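Local coordinates for protein kappa-carrageenase (Pseudoalteromonas carrageenovora, PDB 1DYP) that cleaves beta-1,4 linkages inside the sulfated galactan kappa-carrageenan, this chain being the catalytic domain of the family 16 glycoside hydrolase, at residues W41-N47 against L82-V88; L156-V160 against L219-R223; S1-P5 against V265-V269. The protein carries 1 engineered substitution. One frame throughout, in Å; residues are numbered along the deposited sequence.

Contact 1: W41-N47 against L82-V88; sequences WSWKNEN and LYYTSGV
Val88 lies across one face of the Trp43 indole, its CB 3.8 Å from the centroid of the six-membered ring of Trp43 and close to the ring normal. This is a CH-pi contact, extended by Val88 CG1 at 3.5 Å from Trp43 CD2. The opposite face of the same ring meets an edge: Trp41 NE1 stands 3.2 Å above the Trp43 plane. Trp41 reaches this place with CG set between its backbone N and carbonyl carbon (chi1 56°). Ser86, on the same sheet face, brings CB to 3.8 Å from Trp43 CZ3; its OG turns instead to Gln231. On the face that carries Ser42 and Thr85, the Lys44 chain lies beside Thr85, CG 3.9 Å from Thr85 CB, while Thr85 OG1 is hydrogen-bonded to Glu62.

Beneath these side chains the backbones run parallel, with Ser86 bonded to Ser42 of strand 41-43 and to Lys44 just beyond its end. Ser86 N donates to Ser42 O (2.9 Å), and Ser86 O accepts from Lys44 N at 3.1 Å, almost in line with the carbonyl bond (175°). A water joins Lys44 O to Val88 N.

The Trp41 side chain comes within about 4 Å of that of Arg234, which is important for substrate recognition. In this family 16 beta-sandwich (jelly-roll) domain, strand 41-43 adds a short parallel edge to strand 75-95, which pairs antiparallel with strands 54-70 and 225-233.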
loop_
_atom_site.group_PDB
_atom_site.type_symbol
_atom_site.label_atom_id
_atom_site.label_comp_id
_atom_site.label_asym_id
_atom_site.label_seq_id
_atom_site.Cartn_x
_atom_site.Cartn_y
_atom_site.Cartn_z
ATOM N N TRP A 41 7.231 -4.468 12.009
ATOM C CA TRP A 41 8.331 -3.544 11.788
ATOM C C TRP A 41 7.828 -2.207 12.288
ATOM O O TRP A 41 6.669 -2.082 12.669
ATOM C CB TRP A 41 8.671 -3.455 10.298
ATOM C CG TRP A 41 7.506 -3.061 9.448
ATOM C CD1 TRP A 41 7.084 -1.793 9.166
ATOM C CD2 TRP A 41 6.568 -3.945 8.830
ATOM N NE1 TRP A 41 5.935 -1.834 8.410
ATOM C CE2 TRP A 41 5.596 -3.144 8.189
ATOM C CE3 TRP A 41 6.450 -5.340 8.754
ATOM C CZ2 TRP A 41 4.518 -3.692 7.483
ATOM C CZ3 TRP A 41 5.377 -5.887 8.050
ATOM C CH2 TRP A 41 4.427 -5.061 7.423
ATOM N N SER A 42 8.702 -1.213 12.312
ATOM C CA SER A 42 8.293 0.108 12.744
ATOM C C SER A 42 8.736 1.092 11.682
ATOM O O SER A 42 9.773 0.908 11.045
ATOM C CB SER A 42 8.931 0.466 14.087
ATOM O OG SER A 42 8.480 -0.408 15.107
ATOM N N TRP A 43 7.933 2.124 11.480
ATOM C CA TRP A 43 8.266 3.146 10.505
ATOM C C TRP A 43 9.244 4.123 11.137
ATOM O O TRP A 43 9.144 4.437 12.322
ATOM C CB TRP A 43 7.017 3.921 10.090
ATOM C CG TRP A 43 5.907 3.071 9.582
ATOM C CD1 TRP A 43 4.660 2.955 10.117
ATOM C CD2 TRP A 43 5.924 2.245 8.413
ATOM N NE1 TRP A 43 3.893 2.111 9.352
ATOM C CE2 TRP A 43 4.645 1.660 8.299
ATOM C CE3 TRP A 43 6.897 1.942 7.447
ATOM C CZ2 TRP A 43 4.306 0.788 7.258
ATOM C CZ3 TRP A 43 6.560 1.074 6.408
ATOM C CH2 TRP A 43 5.272 0.507 6.324
ATOM N N LYS A 44 10.195 4.598 10.345
ATOM C CA LYS A 44 11.157 5.575 10.829
ATOM C C LYS A 44 11.313 6.638 9.759
ATOM O O LYS A 44 11.540 6.327 8.588
ATOM C CB LYS A 44 12.512 4.928 11.123
ATOM C CG LYS A 44 12.498 3.935 12.279
ATOM C CD LYS A 44 12.161 4.599 13.605
ATOM C CE LYS A 44 12.183 3.579 14.738
ATOM N NZ LYS A 44 11.901 4.183 16.073
ATOM N N ASN A 45 11.169 7.893 10.169
ATOM C CA ASN A 45 11.293 9.018 9.255
ATOM C C ASN A 45 12.594 8.960 8.462
ATOM O O ASN A 45 12.621 9.304 7.281
ATOM C CB ASN A 45 11.224 10.330 10.040
ATOM C CG ASN A 45 11.452 11.542 9.166
ATOM O OD1 ASN A 45 10.764 11.737 8.164
ATOM N ND2 ASN A 45 12.424 12.368 9.540
ATOM N N GLU A 46 13.670 8.517 9.103
ATOM C CA GLU A 46 14.956 8.451 8.423
ATOM C C GLU A 46 15.009 7.393 7.327
ATOM O O GLU A 46 15.923 7.399 6.499
ATOM C CB GLU A 46 16.092 8.223 9.429
ATOM C CG GLU A 46 16.182 6.825 10.014
ATOM C CD GLU A 46 17.433 6.634 10.857
ATOM O OE1 GLU A 46 17.539 7.276 11.922
ATOM O OE2 GLU A 46 18.312 5.847 10.450
ATOM N N ASN A 47 14.034 6.489 7.313
ATOM C CA ASN A 47 13.995 5.445 6.295
ATOM C C ASN A 47 13.350 5.949 5.011
ATOM O O ASN A 47 13.265 5.227 4.021
ATOM C CB ASN A 47 13.248 4.213 6.813
ATOM C CG ASN A 47 14.089 3.386 7.763
ATOM O OD1 ASN A 47 13.591 2.471 8.415
ATOM N ND2 ASN A 47 15.375 3.696 7.834
ATOM N N LEU A 82 11.304 -6.451 17.830
ATOM C CA LEU A 82 11.118 -6.512 16.387
ATOM C C LEU A 82 12.505 -6.394 15.779
ATOM O O LEU A 82 13.446 -5.959 16.447
ATOM C CB LEU A 82 10.191 -5.398 15.899
ATOM C CG LEU A 82 8.747 -5.568 16.393
ATOM C CD1 LEU A 82 7.883 -4.436 15.859
ATOM C CD2 LEU A 82 8.195 -6.924 15.937
ATOM N N TYR A 83 12.639 -6.751 14.509
ATOM C CA TYR A 83 13.962 -6.779 13.901
ATOM C C TYR A 83 14.223 -5.911 12.680
ATOM O O TYR A 83 15.366 -5.805 12.230
ATOM C CB TYR A 83 14.284 -8.238 13.586
ATOM C CG TYR A 83 13.921 -9.143 14.740
ATOM C CD1 TYR A 83 14.712 -9.194 15.884
ATOM C CD2 TYR A 83 12.738 -9.889 14.724
ATOM C CE1 TYR A 83 14.334 -9.956 16.986
ATOM C CE2 TYR A 83 12.352 -10.653 15.818
ATOM C CZ TYR A 83 13.154 -10.681 16.947
ATOM O OH TYR A 83 12.771 -11.430 18.039
ATOM N N TYR A 84 13.176 -5.291 12.149
ATOM C CA TYR A 84 13.324 -4.446 10.974
ATOM C C TYR A 84 12.524 -3.159 11.080
ATOM O O TYR A 84 11.477 -3.118 11.724
ATOM C CB TYR A 84 12.862 -5.187 9.708
ATOM C CG TYR A 84 13.591 -6.473 9.434
ATOM C CD1 TYR A 84 13.223 -7.657 10.074
ATOM C CD2 TYR A 84 14.676 -6.504 8.559
ATOM C CE1 TYR A 84 13.920 -8.842 9.849
ATOM C CE2 TYR A 84 15.381 -7.681 8.330
ATOM C CZ TYR A 84 14.998 -8.845 8.978
ATOM O OH TYR A 84 15.703 -10.010 8.764
ATOM N N THR A 85 13.034 -2.104 10.455
ATOM C CA THR A 85 12.331 -0.828 10.416
ATOM C C THR A 85 12.166 -0.547 8.931
ATOM O O THR A 85 12.911 -1.083 8.110
ATOM C CB THR A 85 13.124 0.325 11.076
ATOM O OG1 THR A 85 14.413 0.452 10.461
ATOM C CG2 THR A 85 13.277 0.072 12.572
ATOM N N SER A 86 11.181 0.260 8.570
ATOM C CA SER A 86 10.991 0.539 7.157
ATOM C C SER A 86 10.533 1.963 6.904
ATOM O O SER A 86 10.442 2.770 7.830
ATOM C CB SER A 86 9.999 -0.451 6.550
ATOM O OG SER A 86 10.113 -0.454 5.138
ATOM N N GLY A 87 10.244 2.256 5.641
ATOM C CA GLY A 87 9.828 3.591 5.259
ATOM C C GLY A 87 8.416 3.687 4.723
ATOM O O GLY A 87 7.896 2.756 4.104
ATOM N N VAL A 88 7.804 4.839 4.959
ATOM C CA VAL A 88 6.443 5.099 4.520
ATOM C C VAL A 88 6.242 6.579 4.224
ATOM O O VAL A 88 6.916 7.443 4.795
ATOM C CB VAL A 88 5.418 4.679 5.610
ATOM C CG1 VAL A 88 5.695 5.441 6.901
ATOM C CG2 VAL A 88 3.991 4.945 5.130
HETATM O O HOH W 1 9.441 6.448 6.624
#

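Contact 2: L156-V160 against L219-R223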
loop_
_atom_site.group_PDB
_atom_site.type_symbol
_atom_site.label_atom_id
_atom_site.label_comp_id
_atom_site.label_asym_id
_atom_site.label_seq_id
_atom_site.Cartn_x
_atom_site.Cartn_y
_atom_site.Cartn_z
ATOM N N LEU A 156 -7.838 -5.460 -2.638
ATOM C CA LEU A 156 -8.755 -4.633 -1.861
ATOM C C LEU A 156 -8.955 -5.272 -0.490
ATOM O O LEU A 156 -8.977 -6.495 -0.361
ATOM C CB LEU A 156 -10.113 -4.555 -2.553
ATOM C CG LEU A 156 -10.193 -3.941 -3.949
ATOM C CD1 LEU A 156 -11.596 -4.143 -4.495
ATOM C CD2 LEU A 156 -9.844 -2.458 -3.890
ATOM N N HIS A 157 -9.090 -4.430 0.530
ATOM C CA HIS A 157 -9.338 -4.884 1.893
ATOM C C HIS A 157 -10.455 -4.002 2.431
ATOM O O HIS A 157 -10.564 -2.838 2.052
ATOM C CB HIS A 157 -8.110 -4.702 2.788
ATOM C CG HIS A 157 -6.939 -5.550 2.404
ATOM N ND1 HIS A 157 -6.179 -5.310 1.279
ATOM C CD2 HIS A 157 -6.379 -6.621 3.015
ATOM C CE1 HIS A 157 -5.199 -6.194 1.216
ATOM N NE2 HIS A 157 -5.298 -7.001 2.258
ATOM N N ASN A 158 -11.282 -4.548 3.312
ATOM C CA ASN A 158 -12.368 -3.765 3.880
ATOM C C ASN A 158 -13.026 -4.464 5.050
ATOM O O ASN A 158 -12.825 -5.656 5.274
ATOM C CB ASN A 158 -13.449 -3.491 2.826
ATOM C CG ASN A 158 -14.114 -4.765 2.326
ATOM O OD1 ASN A 158 -13.531 -5.513 1.550
ATOM N ND2 ASN A 158 -15.341 -5.018 2.781
ATOM N N ILE A 159 -13.804 -3.689 5.795
ATOM C CA ILE A 159 -14.583 -4.198 6.909
ATOM C C ILE A 159 -16.000 -3.737 6.611
ATOM O O ILE A 159 -16.255 -2.538 6.478
ATOM C CB ILE A 159 -14.164 -3.601 8.262
ATOM C CG1 ILE A 159 -12.756 -4.066 8.634
ATOM C CG2 ILE A 159 -15.165 -4.032 9.338
ATOM C CD1 ILE A 159 -12.228 -3.438 9.910
ATOM N N VAL A 160 -16.919 -4.686 6.486
ATOM C CA VAL A 160 -18.305 -4.352 6.207
ATOM C C VAL A 160 -19.206 -5.129 7.154
ATOM O O VAL A 160 -18.912 -6.268 7.513
ATOM C CB VAL A 160 -18.680 -4.673 4.735
ATOM C CG1 VAL A 160 -18.523 -6.161 4.461
ATOM C CG2 VAL A 160 -20.103 -4.221 4.445
ATOM N N LEU A 219 -17.727 -1.895 -4.338
ATOM C CA LEU A 219 -18.768 -2.205 -3.374
ATOM C C LEU A 219 -18.530 -1.568 -2.018
ATOM O O LEU A 219 -19.459 -1.040 -1.400
ATOM C CB LEU A 219 -18.860 -3.719 -3.179
ATOM C CG LEU A 219 -19.070 -4.588 -4.419
ATOM C CD1 LEU A 219 -18.951 -6.053 -4.031
ATOM C CD2 LEU A 219 -20.427 -4.296 -5.033
ATOM N N TYR A 220 -17.282 -1.610 -1.564
ATOM C CA TYR A 220 -16.942 -1.109 -0.237
ATOM C C TYR A 220 -15.764 -0.146 -0.167
ATOM O O TYR A 220 -15.096 -0.071 0.861
ATOM C CB TYR A 220 -16.638 -2.303 0.671
ATOM C CG TYR A 220 -17.610 -3.449 0.515
ATOM C CD1 TYR A 220 -18.959 -3.286 0.815
ATOM C CD2 TYR A 220 -17.182 -4.699 0.059
ATOM C CE1 TYR A 220 -19.861 -4.332 0.667
ATOM C CE2 TYR A 220 -18.081 -5.755 -0.092
ATOM C CZ TYR A 220 -19.418 -5.562 0.215
ATOM O OH TYR A 220 -20.318 -6.595 0.082
ATOM N N TRP A 221 -15.517 0.602 -1.234
ATOM C CA TRP A 221 -14.384 1.515 -1.234
ATOM C C TRP A 221 -14.762 2.950 -1.588
ATOM O O TRP A 221 -14.264 3.528 -2.556
ATOM C CB TRP A 221 -13.308 0.948 -2.171
ATOM C CG TRP A 221 -12.883 -0.414 -1.700
ATOM C CD1 TRP A 221 -11.976 -0.691 -0.716
ATOM C CD2 TRP A 221 -13.482 -1.671 -2.052
ATOM N NE1 TRP A 221 -11.984 -2.034 -0.422
ATOM C CE2 TRP A 221 -12.900 -2.658 -1.227
ATOM C CE3 TRP A 221 -14.460 -2.055 -2.981
ATOM C CZ2 TRP A 221 -13.264 -4.008 -1.299
ATOM C CZ3 TRP A 221 -14.822 -3.399 -3.054
ATOM C CH2 TRP A 221 -14.225 -4.358 -2.216
ATOM N N HIS A 222 -15.653 3.520 -0.779
ATOM C CA HIS A 222 -16.111 4.890 -0.984
ATOM C C HIS A 222 -15.683 5.807 0.159
ATOM O O HIS A 222 -15.973 7.006 0.149
ATOM C CB HIS A 222 -17.637 4.929 -1.126
ATOM C CG HIS A 222 -18.166 4.042 -2.208
ATOM N ND1 HIS A 222 -18.576 2.747 -1.973
ATOM C CD2 HIS A 222 -18.325 4.253 -3.535
ATOM C CE1 HIS A 222 -18.964 2.198 -3.110
ATOM N NE2 HIS A 222 -18.820 3.089 -4.074
ATOM N N ARG A 223 -15.000 5.242 1.149
ATOM C CA ARG A 223 -14.530 6.026 2.283
ATOM C C ARG A 223 -13.338 6.888 1.894
ATOM O O ARG A 223 -12.719 6.679 0.850
ATOM C CB ARG A 223 -14.130 5.109 3.443
ATOM C CG ARG A 223 -15.302 4.471 4.166
ATOM C CD ARG A 223 -14.831 3.510 5.243
ATOM N NE ARG A 223 -14.020 4.167 6.268
ATOM C CZ ARG A 223 -14.496 4.986 7.200
ATOM N NH1 ARG A 223 -15.792 5.266 7.250
ATOM N NH2 ARG A 223 -13.672 5.520 8.093
#
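One hydrogen bond crosses this contact, from Trp221 NE1 to His157 O at 3.0 Å. It is fairly straight at the hydrogen (159°), and the carbonyl oxygen lies near the indole plane, yet the donor stands 56° out of the carbonyl plane.

The second kind is aliphatic-to-aromatic packing. Leu156 CD1 sits over the six-membered ring of Trp221, 3.5 Å from its centroid, in a CH-pi contact, and Leu156 CB comes to 3.4 Å from Trp221 CZ2. Tyr220 CB covers the opposite face of the indole. Val160 lies over a face of the Tyr220 ring, with CG2 3.8 Å from Tyr220 CE1.

The third kind is amide against ring. Asn158 CG lies between its backbone N and carbonyl carbon (chi1 63°), which brings the amide between the two aromatics: it is nearly parallel to the Tyr220 ring, ND2 being 3.3 Å from Tyr220 CD2, but steeply inclined to the Trp221 indole. Its OD1 is hydrogen-bonded to Asn178.

His157 CB leaves the strand on the side away from the loop; NE2 binds a cadmium ion. Strand 151-162 pairs with strand 133-139, which carries the nucleophile Glu137 and the active-site Asp139. The loop between strands 211-217 and 225-233 packs against the side of strand 151-162 that bears Leu156, Asn158 and Val160, Leu156 and Trp221 both touching Ile204 of strand 203-208.

Contact 3: S1-P5 against V265-V269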
loop_
_atom_site.group_PDB
_atom_site.type_symbol
_atom_site.label_atom_id
_atom_site.label_comp_id
_atom_site.label_asym_id
_atom_site.label_seq_id
_atom_site.Cartn_x
_atom_site.Cartn_y
_atom_site.Cartn_z
ATOM N N SER A 1 -1.176 21.250 -16.456
ATOM C CA SER A 1 -1.961 20.653 -17.575
ATOM C C SER A 1 -1.709 19.151 -17.667
ATOM O O SER A 1 -2.367 18.447 -18.432
ATOM C CB SER A 1 -1.582 21.317 -18.901
ATOM O OG SER A 1 -0.226 21.069 -19.226
HETATM N N MSE A 2 -0.739 18.672 -16.895
HETATM C CA MSE A 2 -0.388 17.256 -16.887
HETATM C C MSE A 2 -1.645 16.403 -16.759
HETATM O O MSE A 2 -2.404 16.535 -15.800
HETATM C CB MSE A 2 0.573 16.972 -15.732
HETATM C CG MSE A 2 1.107 15.555 -15.685
HETATM SE SE MSE A 2 2.657 15.442 -14.544
HETATM C CE MSE A 2 1.798 15.748 -12.839
ATOM N N GLN A 3 -1.855 15.527 -17.737
ATOM C CA GLN A 3 -3.036 14.661 -17.767
ATOM C C GLN A 3 -2.755 13.167 -17.603
ATOM O O GLN A 3 -1.703 12.673 -18.010
ATOM C CB GLN A 3 -3.796 14.879 -19.078
ATOM C CG GLN A 3 -4.302 16.296 -19.286
ATOM C CD GLN A 3 -5.395 16.675 -18.309
ATOM O OE1 GLN A 3 -6.473 16.084 -18.308
ATOM N NE2 GLN A 3 -5.120 17.666 -17.469
ATOM N N PRO A 4 -3.710 12.424 -17.015
ATOM C CA PRO A 4 -3.559 10.980 -16.805
ATOM C C PRO A 4 -3.576 10.209 -18.125
ATOM O O PRO A 4 -4.245 10.607 -19.079
ATOM C CB PRO A 4 -4.746 10.638 -15.911
ATOM C CG PRO A 4 -5.790 11.597 -16.380
ATOM C CD PRO A 4 -5.013 12.890 -16.509
ATOM N N PRO A 5 -2.844 9.087 -18.190
ATOM C CA PRO A 5 -2.751 8.241 -19.383
ATOM C C PRO A 5 -4.065 7.637 -19.871
ATOM O O PRO A 5 -4.180 7.256 -21.035
ATOM C CB PRO A 5 -1.744 7.172 -18.965
ATOM C CG PRO A 5 -1.997 7.043 -17.495
ATOM C CD PRO A 5 -2.102 8.485 -17.067
ATOM N N VAL A 265 4.358 10.300 -7.892
ATOM C CA VAL A 265 3.020 9.816 -7.596
ATOM C C VAL A 265 2.124 10.949 -8.089
ATOM O O VAL A 265 2.369 12.120 -7.798
ATOM C CB VAL A 265 2.799 9.544 -6.081
ATOM C CG1 VAL A 265 3.133 10.777 -5.254
ATOM C CG2 VAL A 265 1.355 9.109 -5.844
ATOM N N ARG A 266 1.119 10.599 -8.882
ATOM C CA ARG A 266 0.210 11.593 -9.435
ATOM C C ARG A 266 -1.227 11.164 -9.221
ATOM O O ARG A 266 -1.582 10.017 -9.473
ATOM C CB ARG A 266 0.487 11.769 -10.931
ATOM C CG ARG A 266 1.868 12.332 -11.213
ATOM C CD ARG A 266 2.285 12.145 -12.656
ATOM N NE ARG A 266 3.646 12.629 -12.866
ATOM C CZ ARG A 266 4.354 12.430 -13.973
ATOM N NH1 ARG A 266 3.835 11.750 -14.988
ATOM N NH2 ARG A 266 5.586 12.917 -14.063
ATOM N N THR A 267 -2.050 12.095 -8.748
ATOM C CA THR A 267 -3.458 11.821 -8.505
ATOM C C THR A 267 -4.298 12.869 -9.217
ATOM O O THR A 267 -4.029 14.064 -9.108
ATOM C CB THR A 267 -3.774 11.857 -7.003
ATOM O OG1 THR A 267 -2.979 10.873 -6.330
ATOM C CG2 THR A 267 -5.246 11.565 -6.758
ATOM N N TRP A 268 -5.304 12.408 -9.950
ATOM C CA TRP A 268 -6.197 13.280 -10.710
ATOM C C TRP A 268 -7.656 12.962 -10.425
ATOM O O TRP A 268 -8.004 11.834 -10.085
ATOM C CB TRP A 268 -6.016 13.075 -12.212
ATOM C CG TRP A 268 -4.732 13.507 -12.814
ATOM C CD1 TRP A 268 -4.442 14.734 -13.341
ATOM C CD2 TRP A 268 -3.601 12.676 -13.081
ATOM N NE1 TRP A 268 -3.203 14.711 -13.937
ATOM C CE2 TRP A 268 -2.665 13.459 -13.791
ATOM C CE3 TRP A 268 -3.290 11.339 -12.797
ATOM C CZ2 TRP A 268 -1.437 12.951 -14.222
ATOM C CZ3 TRP A 268 -2.070 10.833 -13.226
ATOM C CH2 TRP A 268 -1.159 11.638 -13.932
ATOM N N VAL A 269 -8.504 13.970 -10.588
ATOM C CA VAL A 269 -9.942 13.807 -10.424
ATOM C C VAL A 269 -10.545 14.336 -11.722
ATOM O O VAL A 269 -10.253 15.457 -12.142
ATOM C CB VAL A 269 -10.484 14.599 -9.220
ATOM C CG1 VAL A 269 -12.009 14.602 -9.243
ATOM C CG2 VAL A 269 -9.990 13.967 -7.926
#
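Met2, a selenomethionine, gives its backbone O to Trp268 NE1 at 2.7 Å, the indole N-H approaching 41° out of the carbonyl plane. Its side chain leaves with CG anti to the backbone N (chi1 -175°), then bends at its end; in one of two conformers, and so only tentatively, SE lies over the centre of one face of the Arg266 guanidinium, 3.4 Å from Arg266 NE. That guanidinium also forms a salt bridge with Glu22. Gln3 folds back, NE2 donating to Ser1 O at 3.0 Å and OE1 accepting from Trp13 N, while its backbone C lies 3.6 Å from Trp268 CZ2. Pro4 then covers one face of the indole: CD stands almost on the normal of the five-membered ring of Trp268, 3.5 Å from its centroid, and CB is 3.5 Å from Trp268 CE3.

With an alanine in place of Trp268, Met2 O would lose the indole N-H and Pro4 its flat support, and the N-terminal segment is likely to become freer to move off the strand. As a worked example of how one tryptophan can hold a chain end, the contact fixes that segment to strand 258-270 by two unlike means: a directional N-H bond at the indole rim and a CH-pi contact over the ring.

Compared together, the three contacts rest on tryptophan used in different settings. Contacts 1 and 2 are buried, their centres 27 Å apart on opposite sides of the chain's centre, whereas contact 3 is only partly buried and joins the N-terminus to a strand near the C-terminus; both others are nested within the loop it closes. Contact 1 is strand against strand, with backbone bonds carrying the pairing; contacts 2 and 3 set a loop against a strand, each with a single indole-to-carbonyl bond crossing it. Strand 225-233 borders contact 1 and follows the loop of contact 2, whose other segment reaches the catalytic residues. Contact 3 lies away from the active site.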